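Local coordinates for protein putative pectin lyase (Geobacillus virus E2, PDB 7CHU) that serves as a tailspike of a thermophilic bacteriophage and probably binds or degrades polysaccharide on the host cell surface, at residues A[73-78]-A[99-104]; A[89-94]-A[126-131]. All coordinates share one frame; numbering follows the deposited sequence.

In the fold
Both contacts lie at the start of the beta-helix and share helix 91-99: contact 2 packs its first turn against strand 128-130, while contact 1 joins the loop that leaves its last residue to strand 75-76. Their centres are 13 Å apart. Contact 2 is the more buried, covering 202 Å² against 104 Å², and engages no other subunit, whereas contact 1 is partly exposed and has Asn76 and Lys78 beside the second subunit and Ile73 beside the third. Across the segments both rely on van der Waals packing. The polar groups work locally, through an Asx turn at Asn76 in contact 1 and another at Asp89, just before the helix, in contact 2.

Contact 1. Residues A[73-78]-A[99-104]; sequences IAVNVK and NSIVSS
At the capped end of the beta-helix, Val75 of the short strand 75-76 packs against Ser100 and Ile101, where the chain leaves helix 91-99. The two branches of Val75 divide the work. Val75 CG2 meets the tip of Ile101, with Ile101 CD1 3.6 Å away, and the two side chains pass one another pointing opposite ways. Val75 CG1 lies 3.7 Å from Ser100 OG, a van der Waals contact. CG1 reaches that hydroxyl because it extends away from the backbone N (chi1 178°), leaving CG2 on the N side for the isoleucine. A branched valine suits a strand position that meets two neighbours at once. Ser100 suits the helix exit, since its OG hydrogen-bonds back to Ala97 O and so satisfies its polar end. Ile101 is buried and also rests on Val115 of strand 113-117, the strand that pairs with Val75 through backbone bonds. Next to Val75, Asn76 OD1 accepts Lys78 N at 2.8 Å, in the carbonyl plane, closing an Asx turn; Asn76 ND2 bonds to Thr72 OG1 of the second subunit. Packing the opening strand against the loop that leaves the capping helix is consistent with the capped beginning of a pectate lyase-like parallel beta-helix.

Contact 2. Residues A[89-94]-A[126-131]; sequences DDTVAI and SKITIN
Apolar packing carries most of this contact, in which Thr91 and Ile94, one turn apart on helix 91-99, face Ile128 at the start of strand 128-130. Ile94 CG2 comes to 3.7 Å from Ile128 CD1, and the two isoleucine side chains cross at about a right angle. The methyl of Thr91 adds to the patch, CG2 lying 3.9 Å from Ile128 CG1. Large apolar isoleucines suit this buried site: Ile94 also touches Tyr122 and Val124, and Ile128 touches Phe158 and Ile98. Van der Waals contacts with polar atoms come from the same methyl: Thr91 CG2 sits 3.4 Å from Ser126 O and 3.7 Å from Ser126 OG. Thr91 CG2 points there because it stands opposite the backbone N (chi1 -47°, measured to OG1), which places OG1 on the N side. Threonine thus serves both chemistries, since OG1 bonds to Thr125 N. Hydrogen bonding prepares the helix start: Asp89 OD1 accepts Thr91 N at 2.9 Å, 24° out of the carboxylate plane and on its anti side, forming an Asx turn, while Asp89 OD2 bonds to Thr125 OG1. A short helix closing off the first coil is consistent with the N-terminal cap of the right-handed parallel beta-helix of the pectate lyase-like superfamily.

Contact 1. Residues A[73-78]-A[99-104]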
loop_
_atom_site.group_PDB
_atom_site.type_symbol
_atom_site.label_atom_id
_atom_site.label_comp_id
_atom_site.label_asym_id
_atom_site.label_seq_id
_atom_site.Cartn_x
_atom_site.Cartn_y
_atom_site.Cartn_z
ATOM N N ILE A 73 10.735 -29.028 -10.269
ATOM C CA ILE A 73 10.003 -27.950 -9.614
ATOM C C ILE A 73 10.762 -27.440 -8.391
ATOM O O ILE A 73 10.704 -26.251 -8.068
ATOM C CB ILE A 73 8.590 -28.430 -9.236
ATOM C CG1 ILE A 73 7.877 -28.988 -10.459
ATOM C CG2 ILE A 73 7.772 -27.282 -8.665
ATOM C CD1 ILE A 73 7.183 -27.915 -11.277
ATOM N N ALA A 74 11.484 -28.320 -7.697
ATOM C CA ALA A 74 12.144 -27.936 -6.455
ATOM C C ALA A 74 12.968 -29.103 -5.945
ATOM O O ALA A 74 12.682 -30.268 -6.241
ATOM C CB ALA A 74 11.129 -27.509 -5.381
ATOM N N VAL A 75 14.007 -28.772 -5.183
ATOM C CA VAL A 75 14.726 -29.747 -4.383
ATOM C C VAL A 75 13.971 -29.884 -3.070
ATOM O O VAL A 75 13.853 -28.916 -2.317
ATOM C CB VAL A 75 16.178 -29.321 -4.152
ATOM C CG1 VAL A 75 16.888 -30.337 -3.276
ATOM C CG2 VAL A 75 16.883 -29.169 -5.481
ATOM N N ASN A 76 13.454 -31.079 -2.803
ATOM C CA ASN A 76 12.744 -31.387 -1.569
ATOM C C ASN A 76 13.745 -31.888 -0.537
ATOM O O ASN A 76 14.479 -32.855 -0.795
ATOM C CB ASN A 76 11.658 -32.439 -1.841
ATOM C CG ASN A 76 10.655 -32.578 -0.702
ATOM O OD1 ASN A 76 11.035 -32.723 0.445
ATOM N ND2 ASN A 76 9.355 -32.512 -1.022
ATOM N N VAL A 77 13.792 -31.228 0.627
ATOM C CA VAL A 77 14.731 -31.646 1.671
ATOM C C VAL A 77 14.481 -33.090 2.093
ATOM O O VAL A 77 15.396 -33.761 2.572
ATOM C CB VAL A 77 14.670 -30.699 2.896
ATOM C CG1 VAL A 77 15.060 -29.283 2.489
ATOM C CG2 VAL A 77 13.262 -30.739 3.552
ATOM N N LYS A 78 13.270 -33.611 1.888
ATOM C CA LYS A 78 13.024 -35.008 2.248
ATOM C C LYS A 78 13.879 -35.963 1.419
ATOM O O LYS A 78 14.181 -37.075 1.866
ATOM C CB LYS A 78 11.540 -35.347 2.072
ATOM C CG LYS A 78 10.944 -36.103 3.229
ATOM C CD LYS A 78 9.614 -36.742 2.864
ATOM C CE LYS A 78 9.274 -37.882 3.822
ATOM N NZ LYS A 78 7.795 -38.086 3.959
ATOM N N ASN A 99 23.030 -27.369 -0.370
ATOM C CA ASN A 99 24.306 -27.509 -1.085
ATOM C C ASN A 99 24.155 -28.189 -2.435
ATOM O O ASN A 99 24.993 -27.968 -3.318
ATOM C CB ASN A 99 25.313 -28.291 -0.246
ATOM C CG ASN A 99 25.833 -27.486 0.920
ATOM O OD1 ASN A 99 25.626 -26.274 0.988
ATOM N ND2 ASN A 99 26.503 -28.153 1.850
ATOM N N SER A 100 23.095 -28.981 -2.629
ATOM C CA SER A 100 22.890 -29.654 -3.908
ATOM C C SER A 100 22.405 -28.709 -4.988
ATOM O O SER A 100 22.376 -29.106 -6.153
ATOM C CB SER A 100 21.895 -30.807 -3.761
ATOM O OG SER A 100 20.558 -30.328 -3.563
ATOM N N ILE A 101 21.972 -27.493 -4.634
ATOM C CA ILE A 101 21.631 -26.517 -5.661
ATOM C C ILE A 101 22.902 -26.082 -6.381
ATOM O O ILE A 101 23.898 -25.681 -5.759
ATOM C CB ILE A 101 20.903 -25.302 -5.057
ATOM C CG1 ILE A 101 19.583 -25.726 -4.423
ATOM C CG2 ILE A 101 20.656 -24.257 -6.143
ATOM C CD1 ILE A 101 18.516 -26.011 -5.410
ATOM N N VAL A 102 22.862 -26.146 -7.701
ATOM C CA VAL A 102 23.964 -25.727 -8.546
ATOM C C VAL A 102 23.795 -24.237 -8.826
ATOM O O VAL A 102 22.857 -23.836 -9.515
ATOM C CB VAL A 102 23.985 -26.549 -9.838
ATOM C CG1 VAL A 102 25.124 -26.104 -10.727
ATOM C CG2 VAL A 102 24.135 -28.035 -9.499
ATOM N N SER A 103 24.687 -23.405 -8.281
ATOM C CA SER A 103 24.571 -21.976 -8.540
ATOM C C SER A 103 25.923 -21.310 -8.324
ATOM O O SER A 103 26.936 -21.966 -8.095
ATOM C CB SER A 103 23.491 -21.340 -7.658
ATOM O OG SER A 103 23.378 -19.970 -7.982
ATOM N N SER A 104 25.937 -19.989 -8.440
ATOM C CA SER A 104 27.142 -19.207 -8.192
ATOM C C SER A 104 26.732 -17.845 -7.628
ATOM O O SER A 104 25.655 -17.726 -7.029
ATOM C CB SER A 104 27.976 -19.077 -9.472
ATOM O OG SER A 104 27.200 -18.548 -10.541
#

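Contact 2. Residues A[89-94]-A[126-131]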
loop_
_atom_site.group_PDB
_atom_site.type_symbol
_atom_site.label_atom_id
_atom_site.label_comp_id
_atom_site.label_asym_id
_atom_site.label_seq_id
_atom_site.Cartn_x
_atom_site.Cartn_y
_atom_site.Cartn_z
ATOM N N ASP A 89 17.631 -34.634 14.601
ATOM C CA ASP A 89 18.400 -33.496 14.104
ATOM C C ASP A 89 18.361 -33.495 12.575
ATOM O O ASP A 89 18.921 -34.392 11.937
ATOM C CB ASP A 89 19.832 -33.582 14.631
ATOM C CG ASP A 89 20.621 -32.300 14.422
ATOM O OD1 ASP A 89 20.260 -31.493 13.526
ATOM O OD2 ASP A 89 21.594 -32.084 15.181
ATOM N N ASP A 90 17.709 -32.485 11.980
ATOM C CA ASP A 90 17.611 -32.381 10.529
ATOM C C ASP A 90 18.640 -31.426 9.925
ATOM O O ASP A 90 18.576 -31.148 8.725
ATOM C CB ASP A 90 16.196 -31.951 10.109
ATOM C CG ASP A 90 15.191 -33.113 10.134
ATOM O OD1 ASP A 90 15.594 -34.292 9.938
ATOM O OD2 ASP A 90 14.001 -32.847 10.374
ATOM N N THR A 91 19.604 -30.946 10.718
ATOM C CA THR A 91 20.496 -29.885 10.246
ATOM C C THR A 91 21.306 -30.323 9.024
ATOM O O THR A 91 21.406 -29.591 8.031
ATOM C CB THR A 91 21.447 -29.448 11.370
ATOM O OG1 THR A 91 20.727 -29.243 12.600
ATOM C CG2 THR A 91 22.163 -28.176 10.985
ATOM N N VAL A 92 21.906 -31.515 9.079
ATOM C CA VAL A 92 22.804 -31.928 8.003
ATOM C C VAL A 92 22.017 -32.199 6.724
ATOM O O VAL A 92 22.458 -31.857 5.618
ATOM C CB VAL A 92 23.637 -33.155 8.434
ATOM C CG1 VAL A 92 24.442 -33.712 7.254
ATOM C CG2 VAL A 92 24.570 -32.780 9.593
ATOM N N ALA A 93 20.826 -32.784 6.853
ATOM C CA ALA A 93 20.035 -33.082 5.664
ATOM C C ALA A 93 19.609 -31.797 4.961
ATOM O O ALA A 93 19.681 -31.703 3.728
ATOM C CB ALA A 93 18.826 -33.941 6.040
ATOM N N ILE A 94 19.214 -30.778 5.732
ATOM C CA ILE A 94 18.809 -29.509 5.131
ATOM C C ILE A 94 19.998 -28.839 4.458
ATOM O O ILE A 94 19.884 -28.324 3.338
ATOM C CB ILE A 94 18.160 -28.582 6.188
ATOM C CG1 ILE A 94 16.813 -29.141 6.662
ATOM C CG2 ILE A 94 17.976 -27.155 5.633
ATOM C CD1 ILE A 94 16.295 -28.474 7.956
ATOM N N SER A 126 22.594 -26.283 14.476
ATOM C CA SER A 126 23.697 -25.393 14.180
ATOM C C SER A 126 23.363 -24.651 12.899
ATOM O O SER A 126 22.454 -25.026 12.154
ATOM C CB SER A 126 25.035 -26.137 14.063
ATOM O OG SER A 126 25.098 -26.935 12.900
ATOM N N LYS A 127 24.120 -23.584 12.672
ATOM C CA LYS A 127 23.843 -22.620 11.619
ATOM C C LYS A 127 23.763 -23.311 10.262
ATOM O O LYS A 127 24.622 -24.133 9.922
ATOM C CB LYS A 127 24.948 -21.567 11.626
ATOM C CG LYS A 127 24.875 -20.552 10.514
ATOM C CD LYS A 127 26.071 -19.577 10.578
ATOM C CE LYS A 127 27.426 -20.256 10.351
ATOM N NZ LYS A 127 28.499 -19.224 10.152
ATOM N N ILE A 128 22.728 -22.976 9.491
ATOM C CA ILE A 128 22.566 -23.425 8.110
ATOM C C ILE A 128 22.873 -22.255 7.190
ATOM O O ILE A 128 22.285 -21.179 7.334
ATOM C CB ILE A 128 21.148 -23.974 7.866
ATOM C CG1 ILE A 128 20.962 -25.299 8.628
ATOM C CG2 ILE A 128 20.902 -24.176 6.364
ATOM C CD1 ILE A 128 19.514 -25.746 8.717
ATOM N N THR A 129 23.759 -22.466 6.222
ATOM C CA THR A 129 24.276 -21.374 5.416
ATOM C C THR A 129 23.783 -21.479 3.978
ATOM O O THR A 129 23.747 -22.565 3.392
ATOM C CB THR A 129 25.813 -21.353 5.454
ATOM O OG1 THR A 129 26.325 -22.569 4.891
ATOM C CG2 THR A 129 26.320 -21.217 6.893
ATOM N N ILE A 130 23.416 -20.333 3.422
ATOM C CA ILE A 130 23.033 -20.183 2.028
ATOM C C ILE A 130 24.037 -19.196 1.436
ATOM O O ILE A 130 23.994 -17.995 1.749
ATOM C CB ILE A 130 21.591 -19.668 1.881
ATOM C CG1 ILE A 130 20.591 -20.642 2.512
ATOM C CG2 ILE A 130 21.232 -19.521 0.394
ATOM C CD1 ILE A 130 20.350 -20.476 3.994
ATOM N N ASN A 131 24.968 -19.693 0.622
ATOM C CA ASN A 131 26.071 -18.865 0.140
ATOM C C ASN A 131 26.036 -18.646 -1.365
ATOM O O ASN A 131 27.008 -18.126 -1.925
ATOM C CB ASN A 131 27.438 -19.473 0.494
ATOM C CG ASN A 131 27.605 -19.767 1.965
ATOM O OD1 ASN A 131 27.998 -20.867 2.314
ATOM N ND2 ASN A 131 27.344 -18.779 2.839
#